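Local coordinates for cycloalternan-forming enzyme (Listeria monocytogenes serovar 1/2a, PDB 5F7U), which belongs to glycoside hydrolase family 31, joining a TIM-barrel domain to several beta-rich domains and a family 6 carbohydrate-binding module, and holds glycans at several sites, at residues D808-G813 / E873-V878; L826-Y831 / Y838-D843; D897-F902 / G908-T913. The protein carries 1 engineered substitution. One frame throughout, in Å; residues are numbered along the deposited sequence. Where two conformers were deposited one is given.

Interaction 1. Residues D808-G813 / E873-V878; sequences DGYQLG and ETTMQV
In the beta-sandwich region beyond the family 31 barrel, the loop after strand 801-806 rests on a five-stranded mixed sheet through Tyr810, which meets Thr875 and Gln877 of strand 874-879. Two hydrogen bonds grip the tyrosine at its two ends. At the far end of the ring, Tyr810 OH lies 2.8 Å from Thr875 OG1, and either hydroxyl could be the donor; the two side chains come from opposite directions. The threonine methyl also touches the ring, with Thr875 CG2 3.6 Å from Tyr810 CE1. The first torsion of Thr875 (chi1 -58°) places OG1 beside the backbone N and CG2 anti to it, which lets one short side chain offer both a polar and an apolar contact. At the near end, Gln877 NE2 donates to the main-chain Tyr810 O over 3.2 Å, meeting a lone pair in the carbonyl plane while the oxygen sits almost exactly in the amide plane. The same nitrogen passes 3.7 Å from Tyr810 CB, its amide turned 45° from the ring. Gln877 OE1 accepts from Arg829 NE, so both ends of this buried amide are used, which is consistent with the amide orientation modelled. Tyr810 itself has positive phi (59°), a left-handed backbone conformation within the loop. Leu899 and Asn903 of helix 899-904, Asn825 and Thr827 of strand 825-830 and Tyr919 of strand 917-922 also touch the tyrosine. This is a loop plugged into a beta-sheet face by one buried tyrosine, as part of a beta-sandwich.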
loop_
_atom_site.group_PDB
_atom_site.type_symbol
_atom_site.label_atom_id
_atom_site.label_comp_id
_atom_site.label_asym_id
_atom_site.label_seq_id
_atom_site.Cartn_x
_atom_site.Cartn_y
_atom_site.Cartn_z
ATOM N N ASP A 808 26.261 18.725 9.203
ATOM C CA ASP A 808 27.471 18.588 10.012
ATOM C C ASP A 808 27.216 18.164 11.466
ATOM O O ASP A 808 28.163 17.866 12.203
ATOM C CB ASP A 808 28.273 19.897 10.004
ATOM C CG ASP A 808 29.045 20.104 8.717
ATOM O OD1 ASP A 808 29.005 19.242 7.820
ATOM O OD2 ASP A 808 29.719 21.146 8.605
ATOM N N GLY A 809 25.957 18.186 11.893
ATOM C CA GLY A 809 25.578 17.714 13.223
ATOM C C GLY A 809 25.512 16.195 13.313
ATOM O O GLY A 809 25.655 15.623 14.394
ATOM N N TYR A 810 25.276 15.540 12.177
ATOM C CA TYR A 810 25.291 14.075 12.069
ATOM C C TYR A 810 24.285 13.322 12.977
ATOM O O TYR A 810 24.480 12.145 13.281
ATOM C CB TYR A 810 26.732 13.551 12.273
ATOM C CG TYR A 810 27.615 13.701 11.051
ATOM C CD1 TYR A 810 27.471 12.835 9.955
ATOM C CD2 TYR A 810 28.596 14.688 10.986
ATOM C CE1 TYR A 810 28.278 12.953 8.836
ATOM C CE2 TYR A 810 29.416 14.809 9.866
ATOM C CZ TYR A 810 29.252 13.938 8.797
ATOM O OH TYR A 810 30.068 14.063 7.690
ATOM N N GLN A 811 23.225 14.001 13.404
ATOM C CA GLN A 811 22.152 13.329 14.140
ATOM C C GLN A 811 20.901 13.249 13.273
ATOM O O GLN A 811 20.669 14.128 12.452
ATOM C CB GLN A 811 21.823 14.069 15.435
ATOM C CG GLN A 811 23.025 14.190 16.398
ATOM C CD GLN A 811 23.355 12.879 17.112
ATOM O OE1 GLN A 811 22.458 12.212 17.620
ATOM N NE2 GLN A 811 24.651 12.505 17.165
ATOM N N LEU A 812 20.097 12.209 13.483
ATOM C CA LEU A 812 18.788 12.124 12.833
ATOM C C LEU A 812 17.913 13.282 13.309
ATOM O O LEU A 812 17.980 13.677 14.468
ATOM C CB LEU A 812 18.119 10.783 13.138
ATOM C CG LEU A 812 18.776 9.567 12.489
ATOM C CD1 LEU A 812 18.164 8.305 13.079
ATOM C CD2 LEU A 812 18.633 9.596 10.970
ATOM N N GLY A 813 17.129 13.850 12.404
ATOM C CA GLY A 813 16.232 14.947 12.757
ATOM C C GLY A 813 16.808 16.349 12.616
ATOM O O GLY A 813 16.282 17.288 13.202
ATOM N N GLU A 873 32.270 12.914 -1.064
ATOM C CA GLU A 873 32.764 12.530 0.263
ATOM C C GLU A 873 31.706 11.652 0.943
ATOM O O GLU A 873 30.507 11.871 0.778
ATOM C CB GLU A 873 33.002 13.803 1.066
ATOM C CG GLU A 873 33.373 13.678 2.536
ATOM C CD GLU A 873 33.645 15.052 3.130
ATOM O OE1 GLU A 873 34.727 15.608 2.854
ATOM O OE2 GLU A 873 32.779 15.593 3.850
ATOM N N THR A 874 32.148 10.627 1.652
ATOM C CA THR A 874 31.225 9.739 2.341
ATOM C C THR A 874 31.593 9.634 3.812
ATOM O O THR A 874 32.764 9.656 4.154
ATOM C CB THR A 874 31.194 8.321 1.721
ATOM O OG1 THR A 874 32.522 7.820 1.624
ATOM C CG2 THR A 874 30.578 8.322 0.332
ATOM N N THR A 875 30.584 9.502 4.669
ATOM C CA THR A 875 30.800 9.250 6.086
ATOM C C THR A 875 30.104 7.945 6.457
ATOM O O THR A 875 28.894 7.817 6.280
ATOM C CB THR A 875 30.250 10.392 6.968
ATOM O OG1 THR A 875 30.867 11.642 6.611
ATOM C CG2 THR A 875 30.499 10.108 8.458
ATOM N N MET A 876 30.862 6.975 6.950
ATOM C CA MET A 876 30.248 5.792 7.547
ATOM C C MET A 876 29.904 6.107 9.005
ATOM O O MET A 876 30.700 6.742 9.709
ATOM C CB MET A 876 31.196 4.576 7.527
ATOM C CG MET A 876 31.802 4.202 6.184
ATOM S SD MET A 876 30.619 3.859 4.861
ATOM C CE MET A 876 29.727 2.464 5.518
ATOM N N GLN A 877 28.741 5.643 9.462
ATOM C CA GLN A 877 28.469 5.589 10.898
ATOM C C GLN A 877 28.267 4.130 11.276
ATOM O O GLN A 877 27.195 3.555 11.054
ATOM C CB GLN A 877 27.230 6.405 11.293
ATOM C CG GLN A 877 27.355 7.914 11.108
ATOM C CD GLN A 877 26.135 8.669 11.604
ATOM O OE1 GLN A 877 25.012 8.142 11.622
ATOM N NE2 GLN A 877 26.347 9.927 12.007
ATOM N N VAL A 878 29.305 3.540 11.855
ATOM C CA VAL A 878 29.314 2.102 12.139
ATOM C C VAL A 878 28.987 1.864 13.610
ATOM O O VAL A 878 29.683 2.377 14.499
ATOM C CB VAL A 878 30.691 1.469 11.800
ATOM C CG1 VAL A 878 30.640 -0.051 11.912
ATOM C CG2 VAL A 878 31.166 1.877 10.413
#

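Interaction 2. Residues L826-Y831 / Y838-D843; sequences LTFRVY and YSFYDD
Part of the apolar interior between two facing sheets of a beta-sandwich is formed by Phe828 and Leu826 of strand 825-830 against Phe840 of strand 835-842. The strands follow each other in sequence but belong to different sheets, so the turn between them makes a beta-arch, and they meet through side chains with no hydrogen bond across the contact. The two phenyl groups form a T-shaped pair: the edge of Phe828 points at the face of Phe840, with ring planes at 87° and centroids 5.6 Å apart. The leading atom is Phe828 CZ, 3.9 Å from Phe840 CD2. With CG beside the backbone N (chi1 -64°), Phe828 reaches across edge first, and its side chain crosses that of Phe840 at about a right angle. Pro703 and Thr707 of helix 702-715 also touch Phe840, as does Tyr823, a residue of a magnesium site whose hydroxyl is hydrogen-bonded to Asp842 OD1. Asp842, centre of an inverse gamma turn, places its CA 3.8 Å above one face of the Phe840 ring, toward the rim. Farther along the ring, Leu826 brings one methyl to the outer atoms, CD1 standing 4.0 Å from Phe840 CZ.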
loop_
_atom_site.group_PDB
_atom_site.type_symbol
_atom_site.label_atom_id
_atom_site.label_comp_id
_atom_site.label_asym_id
_atom_site.label_seq_id
_atom_site.Cartn_x
_atom_site.Cartn_y
_atom_site.Cartn_z
ATOM N N LEU A 826 26.772 12.919 2.679
ATOM C CA LEU A 826 26.266 11.573 2.346
ATOM C C LEU A 826 26.885 10.602 3.346
ATOM O O LEU A 826 28.117 10.565 3.507
ATOM C CB LEU A 826 26.617 11.197 0.917
ATOM C CG LEU A 826 26.274 9.800 0.407
ATOM C CD1 LEU A 826 24.770 9.579 0.379
ATOM C CD2 LEU A 826 26.867 9.674 -0.991
ATOM N N THR A 827 26.017 9.832 3.999
ATOM C CA THR A 827 26.354 9.048 5.185
ATOM C C THR A 827 25.768 7.651 5.040
ATOM O O THR A 827 24.697 7.508 4.462
ATOM C CB THR A 827 25.825 9.736 6.463
ATOM O OG1 THR A 827 26.394 11.051 6.565
ATOM C CG2 THR A 827 26.186 8.963 7.744
ATOM N N PHE A 828 26.480 6.626 5.518
ATOM C CA PHE A 828 25.918 5.276 5.541
ATOM C C PHE A 828 25.967 4.753 6.961
ATOM O O PHE A 828 27.061 4.574 7.517
ATOM C CB PHE A 828 26.667 4.318 4.598
ATOM C CG PHE A 828 26.570 4.705 3.154
ATOM C CD1 PHE A 828 27.455 5.638 2.613
ATOM C CD2 PHE A 828 25.585 4.142 2.329
ATOM C CE1 PHE A 828 27.351 6.028 1.279
ATOM C CE2 PHE A 828 25.500 4.506 0.988
ATOM C CZ PHE A 828 26.373 5.462 0.473
ATOM N N ARG A 829 24.785 4.531 7.528
ATOM C CA ARG A 829 24.636 3.936 8.848
ATOM C C ARG A 829 24.694 2.418 8.690
ATOM O O ARG A 829 23.969 1.853 7.872
ATOM C CB ARG A 829 23.299 4.384 9.456
ATOM C CG ARG A 829 22.954 3.837 10.834
ATOM C CD ARG A 829 23.826 4.394 11.958
ATOM N NE ARG A 829 23.575 5.803 12.272
ATOM C CZ ARG A 829 22.586 6.251 13.037
ATOM N NH1 ARG A 829 22.506 7.559 13.297
ATOM N NH2 ARG A 829 21.688 5.406 13.553
ATOM N N VAL A 830 25.561 1.770 9.478
ATOM C CA VAL A 830 25.885 0.356 9.317
ATOM C C VAL A 830 25.737 -0.352 10.654
ATOM O O VAL A 830 26.313 0.090 11.653
ATOM C CB VAL A 830 27.336 0.170 8.783
ATOM C CG1 VAL A 830 27.711 -1.312 8.699
ATOM C CG2 VAL A 830 27.476 0.816 7.394
ATOM N N TYR A 831 24.968 -1.445 10.653
ATOM C CA TYR A 831 24.828 -2.327 11.811
ATOM C C TYR A 831 25.483 -3.653 11.446
ATOM O O TYR A 831 24.812 -4.544 10.905
ATOM C CB TYR A 831 23.331 -2.471 12.203
ATOM C CG TYR A 831 22.749 -1.142 12.618
ATOM C CD1 TYR A 831 22.889 -0.678 13.928
ATOM C CD2 TYR A 831 22.102 -0.329 11.693
ATOM C CE1 TYR A 831 22.382 0.561 14.313
ATOM C CE2 TYR A 831 21.582 0.908 12.062
ATOM C CZ TYR A 831 21.739 1.345 13.374
ATOM O OH TYR A 831 21.245 2.562 13.754
ATOM N N TYR A 838 24.670 -3.850 -0.099
ATOM C CA TYR A 838 23.582 -2.946 -0.408
ATOM C C TYR A 838 23.881 -2.215 -1.703
ATOM O O TYR A 838 25.007 -1.778 -1.914
ATOM C CB TYR A 838 23.437 -1.951 0.733
ATOM C CG TYR A 838 22.357 -0.902 0.557
ATOM C CD1 TYR A 838 21.012 -1.220 0.753
ATOM C CD2 TYR A 838 22.690 0.427 0.256
ATOM C CE1 TYR A 838 20.017 -0.249 0.637
ATOM C CE2 TYR A 838 21.704 1.402 0.134
ATOM C CZ TYR A 838 20.372 1.056 0.316
ATOM O OH TYR A 838 19.386 2.023 0.231
ATOM N N SER A 839 22.871 -2.101 -2.557
ATOM C CA SER A 839 22.992 -1.357 -3.807
ATOM C C SER A 839 22.283 -0.028 -3.626
ATOM O O SER A 839 21.047 0.013 -3.575
ATOM C CB SER A 839 22.356 -2.145 -4.957
ATOM O OG SER A 839 22.840 -1.709 -6.215
ATOM N N PHE A 840 23.061 1.048 -3.510
ATOM C CA PHE A 840 22.522 2.394 -3.335
ATOM C C PHE A 840 22.231 3.069 -4.687
ATOM O O PHE A 840 23.091 3.120 -5.558
ATOM C CB PHE A 840 23.526 3.219 -2.513
ATOM C CG PHE A 840 23.223 4.681 -2.451
ATOM C CD1 PHE A 840 21.963 5.152 -2.042
ATOM C CD2 PHE A 840 24.216 5.614 -2.797
ATOM C CE1 PHE A 840 21.698 6.511 -1.990
ATOM C CE2 PHE A 840 23.958 6.976 -2.726
ATOM C CZ PHE A 840 22.696 7.423 -2.339
ATOM N N TYR A 841 21.012 3.584 -4.835
ATOM C CA TYR A 841 20.623 4.341 -6.014
ATOM C C TYR A 841 21.008 5.802 -5.852
ATOM O O TYR A 841 20.329 6.568 -5.154
ATOM C CB TYR A 841 19.117 4.215 -6.227
ATOM C CG TYR A 841 18.583 4.874 -7.481
ATOM C CD1 TYR A 841 19.195 4.681 -8.727
ATOM C CD2 TYR A 841 17.428 5.659 -7.421
ATOM C CE1 TYR A 841 18.686 5.282 -9.873
ATOM C CE2 TYR A 841 16.902 6.254 -8.558
ATOM C CZ TYR A 841 17.532 6.066 -9.774
ATOM O OH TYR A 841 17.000 6.662 -10.888
ATOM N N ASP A 842 22.100 6.186 -6.502
ATOM C CA ASP A 842 22.655 7.507 -6.290
ATOM C C ASP A 842 22.042 8.487 -7.310
ATOM O O ASP A 842 22.646 8.795 -8.341
ATOM C CB ASP A 842 24.183 7.419 -6.343
ATOM C CG ASP A 842 24.876 8.742 -6.075
ATOM O OD1 ASP A 842 24.213 9.754 -5.794
ATOM O OD2 ASP A 842 26.112 8.749 -6.169
ATOM N N ASP A 843 20.836 8.962 -6.987
ATOM C CA ASP A 843 20.045 9.841 -7.868
ATOM C C ASP A 843 20.737 11.183 -8.122
ATOM O O ASP A 843 20.560 11.787 -9.188
ATOM C CB ASP A 843 18.645 10.101 -7.271
ATOM C CG ASP A 843 17.717 10.861 -8.228
ATOM O OD1 ASP A 843 17.537 10.423 -9.389
ATOM O OD2 ASP A 843 17.142 11.903 -7.826
#

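Interaction 3. Residues D897-F902 / G908-T913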
loop_
_atom_site.group_PDB
_atom_site.type_symbol
_atom_site.label_atom_id
_atom_site.label_comp_id
_atom_site.label_asym_id
_atom_site.label_seq_id
_atom_site.Cartn_x
_atom_site.Cartn_y
_atom_site.Cartn_z
ATOM N N ASP A 897 39.244 14.314 17.521
ATOM C CA ASP A 897 38.818 14.362 18.922
ATOM C C ASP A 897 37.446 15.005 19.124
ATOM O O ASP A 897 36.766 14.698 20.104
ATOM C CB ASP A 897 39.869 15.055 19.802
ATOM C CG ASP A 897 41.115 14.207 20.008
ATOM O OD1 ASP A 897 40.996 12.960 20.084
ATOM O OD2 ASP A 897 42.222 14.790 20.102
ATOM N N THR A 898 37.053 15.899 18.214
ATOM C CA THR A 898 35.740 16.563 18.278
ATOM C C THR A 898 35.021 16.459 16.947
ATOM O O THR A 898 35.650 16.315 15.889
ATOM C CB THR A 898 35.838 18.075 18.609
ATOM O OG1 THR A 898 36.483 18.764 17.527
ATOM C CG2 THR A 898 36.581 18.330 19.925
ATOM N N LEU A 899 33.698 16.580 17.001
ATOM C CA LEU A 899 32.897 16.720 15.795
ATOM C C LEU A 899 33.376 17.858 14.870
ATOM O O LEU A 899 33.383 17.687 13.649
ATOM C CB LEU A 899 31.410 16.848 16.151
ATOM C CG LEU A 899 30.397 16.568 15.041
ATOM C CD1 LEU A 899 30.706 15.262 14.323
ATOM C CD2 LEU A 899 28.980 16.560 15.602
ATOM N N ASP A 900 33.809 18.984 15.450
ATOM C CA ASP A 900 34.393 20.108 14.691
ATOM C C ASP A 900 35.591 19.690 13.838
ATOM O O ASP A 900 35.642 20.005 12.648
ATOM C CB ASP A 900 34.817 21.262 15.621
ATOM C CG ASP A 900 33.645 22.113 16.096
ATOM O OD1 ASP A 900 32.477 21.829 15.732
ATOM O OD2 ASP A 900 33.893 23.078 16.849
ATOM N N ALA A 901 36.531 18.975 14.459
ATOM C CA ALA A 901 37.751 18.501 13.802
ATOM C C ALA A 901 37.404 17.516 12.696
ATOM O O ALA A 901 37.968 17.578 11.595
ATOM C CB ALA A 901 38.690 17.857 14.820
ATOM N N PHE A 902 36.453 16.629 12.994
ATOM C CA PHE A 902 35.933 15.678 12.017
ATOM C C PHE A 902 35.370 16.357 10.782
ATOM O O PHE A 902 35.643 15.921 9.658
ATOM C CB PHE A 902 34.870 14.763 12.635
ATOM C CG PHE A 902 34.388 13.701 11.691
ATOM C CD1 PHE A 902 35.186 12.588 11.414
ATOM C CD2 PHE A 902 33.148 13.823 11.045
ATOM C CE1 PHE A 902 34.751 11.606 10.536
ATOM C CE2 PHE A 902 32.725 12.857 10.149
ATOM C CZ PHE A 902 33.516 11.742 9.897
ATOM N N GLY A 908 39.169 10.901 7.950
ATOM C CA GLY A 908 39.442 10.690 9.363
ATOM C C GLY A 908 38.360 9.865 10.015
ATOM O O GLY A 908 37.470 9.380 9.331
ATOM N N TYR A 909 38.452 9.693 11.333
ATOM C CA TYR A 909 37.395 9.020 12.093
ATOM C C TYR A 909 37.103 9.695 13.425
ATOM O O TYR A 909 37.939 10.407 13.965
ATOM C CB TYR A 909 37.679 7.522 12.253
ATOM C CG TYR A 909 38.685 7.148 13.318
ATOM C CD1 TYR A 909 40.058 7.216 13.053
ATOM C CD2 TYR A 909 38.266 6.681 14.583
ATOM C CE1 TYR A 909 40.993 6.844 14.012
ATOM C CE2 TYR A 909 39.203 6.311 15.559
ATOM C CZ TYR A 909 40.559 6.400 15.265
ATOM O OH TYR A 909 41.500 6.046 16.205
ATOM N N TYR A 910 35.894 9.473 13.935
ATOM C CA TYR A 910 35.426 10.080 15.176
ATOM C C TYR A 910 34.512 9.080 15.858
ATOM O O TYR A 910 33.796 8.344 15.177
ATOM C CB TYR A 910 34.681 11.385 14.872
ATOM C CG TYR A 910 33.871 11.945 16.029
ATOM C CD1 TYR A 910 34.494 12.646 17.075
ATOM C CD2 TYR A 910 32.480 11.777 16.080
ATOM C CE1 TYR A 910 33.751 13.160 18.136
ATOM C CE2 TYR A 910 31.727 12.286 17.140
ATOM C CZ TYR A 910 32.365 12.968 18.161
ATOM O OH TYR A 910 31.620 13.471 19.200
ATOM N N TYR A 911 34.504 9.065 17.188
ATOM C CA TYR A 911 33.633 8.136 17.915
ATOM C C TYR A 911 32.588 8.879 18.733
ATOM O O TYR A 911 32.924 9.665 19.615
ATOM C CB TYR A 911 34.454 7.168 18.788
ATOM C CG TYR A 911 33.611 6.086 19.423
ATOM C CD1 TYR A 911 33.088 5.040 18.648
ATOM C CD2 TYR A 911 33.308 6.110 20.794
ATOM C CE1 TYR A 911 32.309 4.059 19.220
ATOM C CE2 TYR A 911 32.514 5.116 21.373
ATOM C CZ TYR A 911 32.026 4.098 20.576
ATOM O OH TYR A 911 31.249 3.099 21.114
ATOM N N ASP A 912 31.316 8.625 18.416
ATOM C CA ASP A 912 30.176 9.187 19.125
ATOM C C ASP A 912 29.869 8.243 20.289
ATOM O O ASP A 912 29.299 7.175 20.084
ATOM C CB ASP A 912 28.994 9.291 18.142
ATOM C CG ASP A 912 27.713 9.853 18.759
ATOM O OD1 ASP A 912 27.552 9.914 20.000
ATOM O OD2 ASP A 912 26.835 10.245 17.949
ATOM N N THR A 913 30.248 8.641 21.508
ATOM C CA THR A 913 30.052 7.781 22.696
ATOM C C THR A 913 28.574 7.613 23.120
ATOM O O THR A 913 28.229 6.638 23.799
ATOM C CB THR A 913 30.860 8.267 23.919
ATOM O OG1 THR A 913 30.300 9.488 24.405
ATOM C CG2 THR A 913 32.323 8.502 23.557
HETATM O O HOH W 1 32.364 16.640 19.625
#
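Tyr910, Phe902 and Leu899 bury the most surface here, where the first turn of helix 899-904 lies against strand 908-912. The Tyr910 ring, swung toward the helix with CG anti to the backbone N (chi1 166°), lies along the main chain at the helix start. Its CE1 comes 3.6 Å from Leu899 N, and Leu899 CA stands over one face of the ring. Asp897 O approaches the ring edge in its plane, 3.9 Å from Tyr910 CE1. The Leu899 side chain adds a looser touch, with CD1 4.2 Å from Tyr910 CE2. Leu899 N, an amide at the helix N terminus, donates to a water 2.9 Å away, and that water also lies 3.3 Å from Tyr910 OH, bridging helix and tyrosine. Thr898 is the N-cap: its OG1 accepts from Ala901 N over 3.1 Å, a capping bond at the helix end against which the ring lies. Strand 908-912 is an outermost strand of the mixed sheet in this beta-sandwich, and the helix lies over the face of the sheet that carries Tyr910. One turn on, Phe902 crosses Tyr910 at about a right angle, its CD1 3.7 Å from Tyr910 CB. Gly908 O meets the edge of the Phe902 ring, near its plane, at 3.7 Å from CE1. Lys921 of the neighbouring strand 917-922 makes a cation-pi contact with the same phenyl, while Tyr919 pairs edge-to-face with Tyr910.

Following the chain, residues 808-813 open the longest loop, which interaction 1 closes only at 873-878. Interaction 2 lies wholly within that loop: 826-831 and 838-843 meet across a short turn, joining the mixed sheet to the facing antiparallel one. Interaction 3 comes afterwards, in series, setting helix 899-904 over strand 908-912; none of the three loops cross. All three reach the mixed sheet; interactions 1 and 2 use neighbouring strands of it, where Gln877 N is probably hydrogen-bonded to Phe828 O. Interaction 3 reaches back to interaction 1 through Phe902 on Thr875 and a probable Gln811-Asp912 hydrogen bond, but does not touch interaction 2.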